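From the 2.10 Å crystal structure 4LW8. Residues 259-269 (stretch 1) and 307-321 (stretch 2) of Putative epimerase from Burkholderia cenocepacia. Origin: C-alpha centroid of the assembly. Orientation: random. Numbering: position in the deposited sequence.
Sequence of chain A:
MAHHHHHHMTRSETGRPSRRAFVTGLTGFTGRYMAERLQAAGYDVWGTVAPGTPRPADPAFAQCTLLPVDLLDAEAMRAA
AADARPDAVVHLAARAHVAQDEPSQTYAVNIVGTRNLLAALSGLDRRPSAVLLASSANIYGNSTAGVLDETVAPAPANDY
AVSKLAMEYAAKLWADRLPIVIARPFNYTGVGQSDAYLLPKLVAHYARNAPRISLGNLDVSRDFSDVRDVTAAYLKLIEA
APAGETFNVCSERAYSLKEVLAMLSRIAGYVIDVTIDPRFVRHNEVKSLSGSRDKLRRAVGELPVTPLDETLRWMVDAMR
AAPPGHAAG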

# COMPACT_ATOMS: atom_id res chain seq x y z
N GLU A 259 34.83 3.35 1.33
CA GLU A 259 35.30 2.19 2.08
C GLU A 259 35.25 0.93 1.22
O GLU A 259 36.16 0.09 1.27
CB GLU A 259 34.47 1.97 3.35
CG GLU A 259 34.55 3.07 4.41
CD GLU A 259 33.55 2.85 5.54
OE1 GLU A 259 33.82 2.01 6.44
OE2 GLU A 259 32.47 3.48 5.52
N VAL A 260 34.19 0.79 0.43
CA VAL A 260 34.02 -0.38 -0.42
C VAL A 260 35.08 -0.38 -1.51
O VAL A 260 35.74 -1.40 -1.75
CB VAL A 260 32.60 -0.43 -1.04
CG1 VAL A 260 32.49 -1.61 -2.00
CG2 VAL A 260 31.55 -0.56 0.06
N LEU A 261 35.27 0.78 -2.14
CA LEU A 261 36.33 0.93 -3.14
C LEU A 261 37.69 0.57 -2.55
O LEU A 261 38.48 -0.13 -3.17
CB LEU A 261 36.36 2.36 -3.70
CG LEU A 261 35.18 2.72 -4.61
CD1 LEU A 261 35.10 4.24 -4.85
CD2 LEU A 261 35.29 1.95 -5.92
N ALA A 262 37.96 1.03 -1.33
CA ALA A 262 39.25 0.76 -0.70
C ALA A 262 39.46 -0.74 -0.48
O ALA A 262 40.57 -1.24 -0.65
CB ALA A 262 39.37 1.52 0.60
N MET A 263 38.39 -1.45 -0.12
CA MET A 263 38.44 -2.90 0.07
C MET A 263 38.77 -3.63 -1.22
O MET A 263 39.55 -4.60 -1.23
CB MET A 263 37.12 -3.43 0.62
CG MET A 263 36.86 -3.14 2.09
SD MET A 263 35.20 -3.68 2.60
CE MET A 263 35.18 -3.05 4.27
N LEU A 264 38.15 -3.18 -2.30
CA LEU A 264 38.33 -3.83 -3.59
C LEU A 264 39.70 -3.50 -4.15
O LEU A 264 40.32 -4.35 -4.80
CB LEU A 264 37.22 -3.41 -4.55
CG LEU A 264 35.85 -4.03 -4.26
CD1 LEU A 264 34.75 -3.27 -5.00
CD2 LEU A 264 35.83 -5.51 -4.65
N SER A 265 40.18 -2.28 -3.90
CA SER A 265 41.53 -1.90 -4.30
C SER A 265 42.56 -2.82 -3.65
O SER A 265 43.51 -3.25 -4.30
CB SER A 265 41.82 -0.44 -3.93
OG SER A 265 41.01 0.45 -4.70
N ARG A 266 42.36 -3.13 -2.37
CA ARG A 266 43.27 -4.01 -1.64
C ARG A 266 43.20 -5.43 -2.21
O ARG A 266 44.23 -6.09 -2.37
CB ARG A 266 42.93 -4.03 -0.14
N ILE A 267 41.99 -5.86 -2.57
CA ILE A 267 41.77 -7.19 -3.13
C ILE A 267 42.36 -7.32 -4.55
O ILE A 267 43.03 -8.31 -4.87
CB ILE A 267 40.28 -7.53 -3.18
CG1 ILE A 267 39.72 -7.71 -1.76
CG2 ILE A 267 40.03 -8.79 -3.99
CD1 ILE A 267 38.19 -7.68 -1.68
N ALA A 268 42.11 -6.32 -5.39
CA ALA A 268 42.53 -6.36 -6.79
C ALA A 268 43.96 -5.89 -6.99
O ALA A 268 44.58 -6.20 -8.00
CB ALA A 268 41.58 -5.53 -7.63
N GLY A 269 44.47 -5.11 -6.05
CA GLY A 269 45.85 -4.66 -6.11
C GLY A 269 46.04 -3.40 -6.94
O GLY A 269 47.15 -3.12 -7.38
N PRO A 307 32.20 -10.67 7.30
CA PRO A 307 32.79 -9.37 6.98
C PRO A 307 32.58 -9.03 5.52
O PRO A 307 32.74 -9.92 4.69
CB PRO A 307 34.28 -9.55 7.31
CG PRO A 307 34.33 -10.70 8.25
CD PRO A 307 33.20 -11.61 7.86
N LEU A 308 32.25 -7.78 5.20
CA LEU A 308 31.99 -7.43 3.81
C LEU A 308 33.21 -7.69 2.92
O LEU A 308 33.06 -8.09 1.77
CB LEU A 308 31.55 -5.95 3.70
CG LEU A 308 31.07 -5.45 2.32
CD1 LEU A 308 29.88 -6.25 1.82
CD2 LEU A 308 30.70 -3.98 2.39
N ASP A 309 34.42 -7.49 3.43
CA ASP A 309 35.59 -7.69 2.58
C ASP A 309 35.72 -9.18 2.19
O ASP A 309 36.20 -9.50 1.10
CB ASP A 309 36.87 -7.16 3.24
CG ASP A 309 37.38 -8.08 4.32
OD1 ASP A 309 38.32 -8.86 4.04
OD2 ASP A 309 36.85 -8.01 5.45
N GLU A 310 35.31 -10.07 3.08
CA GLU A 310 35.23 -11.50 2.73
C GLU A 310 34.17 -11.72 1.62
O GLU A 310 34.42 -12.41 0.64
CB GLU A 310 34.88 -12.33 3.95
CG GLU A 310 34.82 -13.83 3.69
CD GLU A 310 34.56 -14.65 4.95
OE1 GLU A 310 35.02 -14.23 6.04
OE2 GLU A 310 33.91 -15.71 4.84
N THR A 311 33.00 -11.13 1.80
CA THR A 311 31.95 -11.18 0.78
C THR A 311 32.46 -10.70 -0.57
O THR A 311 32.24 -11.33 -1.61
CB THR A 311 30.74 -10.31 1.18
OG1 THR A 311 30.24 -10.73 2.45
CG2 THR A 311 29.64 -10.39 0.12
N LEU A 312 33.16 -9.57 -0.57
CA LEU A 312 33.63 -8.98 -1.81
C LEU A 312 34.72 -9.84 -2.45
O LEU A 312 34.77 -9.97 -3.67
CB LEU A 312 34.15 -7.55 -1.56
CG LEU A 312 33.09 -6.50 -1.22
CD1 LEU A 312 33.73 -5.21 -0.71
CD2 LEU A 312 32.20 -6.21 -2.43
N ARG A 313 35.58 -10.44 -1.64
CA ARG A 313 36.65 -11.29 -2.18
C ARG A 313 36.03 -12.53 -2.81
O ARG A 313 36.44 -12.98 -3.88
CB ARG A 313 37.65 -11.69 -1.09
CG ARG A 313 38.89 -12.39 -1.65
CD ARG A 313 39.91 -12.73 -0.58
NE ARG A 313 40.56 -11.55 -0.02
CZ ARG A 313 41.59 -10.91 -0.57
NH1 ARG A 313 42.09 -11.33 -1.73
NH2 ARG A 313 42.12 -9.85 0.02
N TRP A 314 35.03 -13.07 -2.12
CA TRP A 314 34.24 -14.19 -2.60
C TRP A 314 33.71 -13.90 -4.00
O TRP A 314 33.86 -14.72 -4.91
CB TRP A 314 33.10 -14.45 -1.61
CG TRP A 314 32.09 -15.49 -2.00
CD1 TRP A 314 32.33 -16.75 -2.47
CD2 TRP A 314 30.67 -15.37 -1.88
NE1 TRP A 314 31.14 -17.41 -2.68
CE2 TRP A 314 30.11 -16.59 -2.31
CE3 TRP A 314 29.81 -14.35 -1.45
CZ2 TRP A 314 28.73 -16.81 -2.34
CZ3 TRP A 314 28.44 -14.57 -1.47
CH2 TRP A 314 27.92 -15.79 -1.92
N MET A 315 33.12 -12.72 -4.18
CA MET A 315 32.55 -12.31 -5.46
C MET A 315 33.62 -12.06 -6.54
O MET A 315 33.44 -12.46 -7.70
CB MET A 315 31.68 -11.05 -5.27
CG MET A 315 30.46 -11.28 -4.34
SD MET A 315 29.65 -9.76 -3.79
CE MET A 315 29.06 -9.07 -5.33
N VAL A 316 34.70 -11.39 -6.18
CA VAL A 316 35.79 -11.14 -7.13
C VAL A 316 36.37 -12.48 -7.62
O VAL A 316 36.53 -12.68 -8.82
CB VAL A 316 36.92 -10.29 -6.53
CG1 VAL A 316 38.16 -10.33 -7.44
CG2 VAL A 316 36.46 -8.84 -6.33
N ASP A 317 36.64 -13.37 -6.68
CA ASP A 317 37.20 -14.68 -7.01
C ASP A 317 36.27 -15.45 -7.95
O ASP A 317 36.73 -16.09 -8.90
CB ASP A 317 37.46 -15.50 -5.75
CG ASP A 317 38.62 -14.96 -4.93
OD1 ASP A 317 39.42 -14.17 -5.46
OD2 ASP A 317 38.74 -15.36 -3.75
N ALA A 318 34.98 -15.41 -7.69
CA ALA A 318 34.02 -16.11 -8.53
C ALA A 318 34.01 -15.52 -9.93
O ALA A 318 33.92 -16.25 -10.91
CB ALA A 318 32.62 -16.08 -7.93
N MET A 319 34.13 -14.20 -10.03
CA MET A 319 34.13 -13.54 -11.34
C MET A 319 35.36 -13.93 -12.17
O MET A 319 35.25 -14.14 -13.37
CB MET A 319 34.08 -12.02 -11.18
CG MET A 319 32.70 -11.48 -10.82
SD MET A 319 31.47 -11.68 -12.13
CE MET A 319 31.89 -10.31 -13.19
N ARG A 320 36.51 -14.02 -11.52
CA ARG A 320 37.76 -14.33 -12.21
C ARG A 320 37.85 -15.81 -12.58
O ARG A 320 38.43 -16.16 -13.60
CB ARG A 320 38.96 -13.94 -11.34
CG ARG A 320 39.10 -12.42 -11.15
CD ARG A 320 40.31 -12.06 -10.31
NE ARG A 320 40.64 -10.64 -10.46
CZ ARG A 320 41.55 -9.99 -9.74
NH1 ARG A 320 42.23 -10.62 -8.80
NH2 ARG A 320 41.76 -8.70 -9.96
N ALA A 321 37.27 -16.66 -11.74
CA ALA A 321 37.26 -18.10 -11.98
C ALA A 321 36.32 -18.51 -13.12
O ALA A 321 36.45 -19.60 -13.68
CB ALA A 321 36.89 -18.85 -10.71

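Two helices of one chain pack through an apolar knobs-into-holes contact, with no hydrogen bond passing between them. Helix 259-268 and helix 308-321 run in the same general sense, their axes crossing at -52° and coming within 10.0 Å; together they bury 544 Å². Each backbone satisfies its own i to i+4 hydrogen bonds, as in L264 N to V260 O (3.0 Å) and V316 N to L312 O (2.9 Å), so side chains are left to fill the space between. The backbones come nearest at M263 and D309, whose CA atoms lie 6.1 Å apart.

Two knobs interlock. L312 points toward the first helix and sits among V260, M263, L264 and I267, with its CD1 4.0 Å from V260 CG1 and 3.9 Å from M263 SD. I267, the residue most covered by the partner helix, enters the reciprocal hole formed by D309, L312, R313 and V316; I267 CD1 lies 4.0 Å from L312 CB, and I267 CD1 lies 3.9 Å from D309 O. These are van der Waals contacts, their strength resting on close fit and exclusion of water.

Aliphatic neighbours extend the packing along both helices. At one end V260 CG2 meets L308 CD2 at 4.2 Å, and the extended M263 side chain brings SD to 3.9 Å from D309 CB. Farther along, L264 CD2 reaches V316 CG2 at 3.8 Å, while I267 CG2 approaches V316 CG1 at 4.2 Å.

Two arginines flank this apolar seam without forming salt bridges across it. The R313 guanidinium lays one face over I267, NH2 to CG1 3.7 Å, a contact that leaves the edge of the planar group free for polar partners. R320 NH2 comes within 3.9 Å of A268 CB, just before G269 leaves helical geometry with positive phi, a conformation suited to glycine.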